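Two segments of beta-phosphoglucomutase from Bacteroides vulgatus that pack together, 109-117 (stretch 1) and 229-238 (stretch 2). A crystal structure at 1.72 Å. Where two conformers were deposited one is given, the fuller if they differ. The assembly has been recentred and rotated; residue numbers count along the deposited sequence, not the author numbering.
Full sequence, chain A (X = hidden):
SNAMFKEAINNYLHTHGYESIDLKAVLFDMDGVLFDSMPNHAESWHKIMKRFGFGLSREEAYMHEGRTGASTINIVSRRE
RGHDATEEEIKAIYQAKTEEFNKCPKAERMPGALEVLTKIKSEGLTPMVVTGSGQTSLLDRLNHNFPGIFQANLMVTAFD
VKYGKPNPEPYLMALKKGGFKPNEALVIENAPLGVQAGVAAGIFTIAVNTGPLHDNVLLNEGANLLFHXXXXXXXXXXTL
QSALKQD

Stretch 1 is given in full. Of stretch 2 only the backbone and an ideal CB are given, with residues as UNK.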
# COMPACT_ATOMS: atom_id res chain seq x y z
N ARG A 109 10.34 8.60 7.77
CA ARG A 109 9.03 8.04 8.24
C ARG A 109 7.92 9.07 7.95
O ARG A 109 8.13 10.30 8.02
CB ARG A 109 9.01 7.80 9.75
CG ARG A 109 10.04 6.80 10.24
CD ARG A 109 9.98 6.77 11.78
NE ARG A 109 10.46 8.00 12.42
CZ ARG A 109 11.74 8.37 12.51
NH1 ARG A 109 12.05 9.52 13.12
NH2 ARG A 109 12.72 7.63 12.01
N MSE A 110 6.75 8.56 7.60
CA MSE A 110 5.58 9.44 7.45
C MSE A 110 5.22 9.93 8.84
O MSE A 110 5.06 9.11 9.74
CB MSE A 110 4.38 8.68 6.89
CG MSE A 110 4.24 8.78 5.42
SE MSE A 110 4.03 10.56 4.63
CE MSE A 110 4.06 9.80 2.83
N PRO A 111 5.06 11.26 9.03
CA PRO A 111 4.55 11.73 10.30
C PRO A 111 3.20 11.05 10.59
O PRO A 111 2.37 10.84 9.69
CB PRO A 111 4.33 13.23 10.06
CG PRO A 111 5.44 13.58 9.08
CD PRO A 111 5.30 12.40 8.11
N GLY A 112 3.02 10.68 11.86
CA GLY A 112 1.84 9.96 12.30
C GLY A 112 1.98 8.46 12.22
O GLY A 112 1.29 7.76 12.95
N ALA A 113 2.90 7.94 11.41
CA ALA A 113 2.96 6.46 11.21
C ALA A 113 3.45 5.73 12.49
O ALA A 113 2.85 4.77 12.94
CB ALA A 113 3.88 6.12 10.02
N LEU A 114 4.57 6.19 13.06
CA LEU A 114 5.07 5.51 14.27
C LEU A 114 4.05 5.62 15.41
O LEU A 114 3.81 4.63 16.12
CB LEU A 114 6.43 6.10 14.65
CG LEU A 114 6.97 5.59 16.00
CD1 LEU A 114 7.15 4.12 15.99
CD2 LEU A 114 8.32 6.28 16.23
N GLU A 115 3.44 6.80 15.56
CA GLU A 115 2.46 6.98 16.61
C GLU A 115 1.25 6.04 16.45
O GLU A 115 0.81 5.40 17.41
CB GLU A 115 1.99 8.41 16.69
CG GLU A 115 1.00 8.60 17.85
CD GLU A 115 0.65 10.07 18.06
OE1 GLU A 115 1.33 10.95 17.48
OE2 GLU A 115 -0.29 10.35 18.81
N VAL A 116 0.67 5.98 15.26
CA VAL A 116 -0.48 5.08 15.07
C VAL A 116 -0.13 3.59 15.24
O VAL A 116 -0.92 2.85 15.83
CB VAL A 116 -1.28 5.39 13.78
CG1 VAL A 116 -0.60 4.77 12.51
CG2 VAL A 116 -2.73 4.93 13.94
N LEU A 117 1.05 3.17 14.80
CA LEU A 117 1.52 1.78 14.94
C LEU A 117 1.68 1.44 16.41
O LEU A 117 1.35 0.33 16.85
CB LEU A 117 2.84 1.57 14.21
CG LEU A 117 2.64 1.51 12.69
CD1 LEU A 117 3.99 1.70 11.95
CD2 LEU A 117 1.89 0.19 12.31
N UNK A 229 -4.20 12.60 5.26
CA UNK A 229 -2.78 12.50 5.61
C UNK A 229 -2.61 11.41 6.67
O UNK A 229 -3.59 11.05 7.36
CB UNK A 229 -2.24 13.84 6.11
N UNK A 230 -1.38 10.99 6.90
CA UNK A 230 -1.15 10.00 7.97
C UNK A 230 -1.40 10.64 9.36
O UNK A 230 -1.91 9.99 10.25
CB UNK A 230 0.28 9.45 7.89
N UNK A 231 -0.99 11.92 9.56
CA UNK A 231 -1.44 12.49 10.85
C UNK A 231 -2.97 12.49 11.07
O UNK A 231 -3.43 12.27 12.20
CB UNK A 231 -0.93 13.93 10.96
N UNK A 232 -3.74 12.71 10.01
CA UNK A 232 -5.22 12.68 10.03
C UNK A 232 -5.68 11.28 10.47
O UNK A 232 -6.51 11.11 11.37
CB UNK A 232 -5.80 13.03 8.66
N UNK A 233 -5.10 10.27 9.82
CA UNK A 233 -5.42 8.87 10.14
C UNK A 233 -5.10 8.57 11.63
O UNK A 233 -5.94 8.07 12.38
CB UNK A 233 -4.64 7.93 9.22
N UNK A 234 -3.90 8.96 12.05
CA UNK A 234 -3.45 8.75 13.41
C UNK A 234 -4.45 9.42 14.38
O UNK A 234 -4.86 8.81 15.39
CB UNK A 234 -2.04 9.30 13.60
N UNK A 235 -4.81 10.67 14.10
CA UNK A 235 -5.68 11.42 15.02
C UNK A 235 -7.05 10.75 15.20
O UNK A 235 -7.68 10.83 16.27
CB UNK A 235 -5.87 12.85 14.51
N UNK A 236 -7.50 10.13 14.13
CA UNK A 236 -8.79 9.48 14.08
C UNK A 236 -8.80 8.01 14.52
O UNK A 236 -9.87 7.39 14.58
CB UNK A 236 -9.33 9.58 12.65
N UNK A 237 -7.64 7.48 14.87
CA UNK A 237 -7.54 6.04 15.17
C UNK A 237 -8.50 5.62 16.33
O UNK A 237 -9.26 4.64 16.23
CB UNK A 237 -6.10 5.69 15.54
N UNK A 238 -8.43 6.32 17.44
CA UNK A 238 -9.26 5.99 18.62
C UNK A 238 -10.76 5.91 18.28
O UNK A 238 -11.43 4.92 18.62
CB UNK A 238 -9.04 7.03 19.72

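Position 229 lies just before the first turn of the helix 230-238, with extended backbone angles (-170/166) and a CB that points sideways, with no atom of stretch 1 within 5.5 Å. An N-cap favours a short acceptor such as Ser, Thr, Asp or Asn. The residue is S229, whose OG accepts from the backbone N of position 232 at 3.0 Å and caps the helix.

At position 230 the CB points toward stretch 1 and its ideal place is 3.1 Å from P111 O, a tight fit. Around it lie the CB of M110, the backbone of A113 and, further along, the methyls of V116, so a flexible apolar chain such as Met or Leu would suit. The residue is M230, present as selenomethionine. All three of its chi angles are m, and the chain curls along stretch 1: CG lies 4.1 Å from M110 CB, while CE reaches 4.2 Å from both A113 CB and V116 CG1.

Position 231 sits in the first turn, beside G112, with its CB sideways. Its phi of -57° and its place in the first turn, where the amide need not bond within the helix, allow proline, though Ala, Ser or Glu would also be reasonable. P231 is found; its CG packs 4.0 Å from P111 CB, and its CD is 3.2 Å from P111 O. The close approach here depends on G112: a CB on that residue would fall 2.9 Å from P231 N and 2.8 Å from M230 O, both clashes.

Position 232 has no neighbour in stretch 1, and a polar residue would be at ease in this first turn. It is D232.

From position 233 the CB points sideways and finds nothing of stretch 1 within 5.5 Å; a long or aromatic side chain could nevertheless turn to V116. F233, with chi1 t, does so, bringing CE2 to 3.9 Å from V116 CG2.

Position 234 points straight at stretch 1, its ideal CB 3.7 Å from G112 O and 4.0 Å from V116 CB. The space is narrow, and E115 supplies a carboxylate at its margin, so Ala, Ser or a medium polar chain would fit. N234 fills it. Its ND2 is 3.0 Å from E115 CD and its OD1 3.4 Å from V116 CB, but neither end makes a hydrogen bond to stretch 1; OD1 is bonded just beyond the stretches.

Positions 235 and 236 leave stretch 1 behind, the first with its CB directed away and the second out of reach, and polar residues suit both. They are K235 and N236, whose ND2 donates to D232 O at 2.8 Å.

At position 237 the CB again points toward stretch 1, 3.8 Å from V116 CG2, which invites an apolar residue of almost any size. W237 keeps that contact through its own CB, also 3.8 Å from V116 CG2, completing with M230, F233 and N234 the hole that receives V116.

Position 238 points sideways into space free of stretch 1, where many residues would serve; it is E238.

Stretch 2 (229-238) SMPDFNKNWE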
# COMPACT_ATOMS: atom_id res chain seq x y z
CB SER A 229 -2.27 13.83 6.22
OG SER A 229 -2.86 14.07 7.50
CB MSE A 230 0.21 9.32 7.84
CG MSE A 230 0.29 8.25 6.79
SE MSE A 230 -0.94 6.78 7.09
CE MSE A 230 -0.01 5.79 8.43
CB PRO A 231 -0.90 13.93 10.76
CG PRO A 231 0.41 13.77 9.92
CD PRO A 231 -0.05 12.81 8.84
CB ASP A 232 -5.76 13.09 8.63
CG ASP A 232 -7.28 13.38 8.60
OD1 ASP A 232 -7.83 13.74 9.67
OD2 ASP A 232 -7.95 13.30 7.50
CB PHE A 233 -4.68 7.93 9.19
CG PHE A 233 -4.85 6.49 9.53
CD1 PHE A 233 -6.11 5.93 9.59
CD2 PHE A 233 -3.73 5.73 9.90
CE1 PHE A 233 -6.28 4.56 9.93
CE2 PHE A 233 -3.88 4.37 10.24
CZ PHE A 233 -5.16 3.79 10.28
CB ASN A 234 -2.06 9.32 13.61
CG ASN A 234 -1.60 9.21 15.04
OD1 ASN A 234 -1.83 8.18 15.69
ND2 ASN A 234 -1.02 10.29 15.58
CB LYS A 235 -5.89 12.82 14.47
CG LYS A 235 -6.74 13.71 15.33
CD LYS A 235 -6.69 15.15 14.82
CE LYS A 235 -7.15 15.27 13.37
NZ LYS A 235 -6.94 16.66 12.82
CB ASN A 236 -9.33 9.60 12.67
CG ASN A 236 -9.93 10.96 12.42
OD1 ASN A 236 -11.08 11.22 12.79
ND2 ASN A 236 -9.16 11.85 11.81
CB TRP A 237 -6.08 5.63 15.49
CG TRP A 237 -6.13 4.20 15.86
CD1 TRP A 237 -6.00 3.67 17.09
CD2 TRP A 237 -6.44 3.12 14.96
NE1 TRP A 237 -6.18 2.30 17.02
CE2 TRP A 237 -6.46 1.94 15.73
CE3 TRP A 237 -6.72 3.04 13.58
CZ2 TRP A 237 -6.74 0.67 15.16
CZ3 TRP A 237 -6.99 1.79 13.01
CH2 TRP A 237 -7.00 0.62 13.80
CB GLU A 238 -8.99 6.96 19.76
CG GLU A 238 -7.49 6.95 20.18
CD GLU A 238 -6.64 8.11 19.59
OE1 GLU A 238 -6.39 8.19 18.33
OE2 GLU A 238 -6.21 8.96 20.45
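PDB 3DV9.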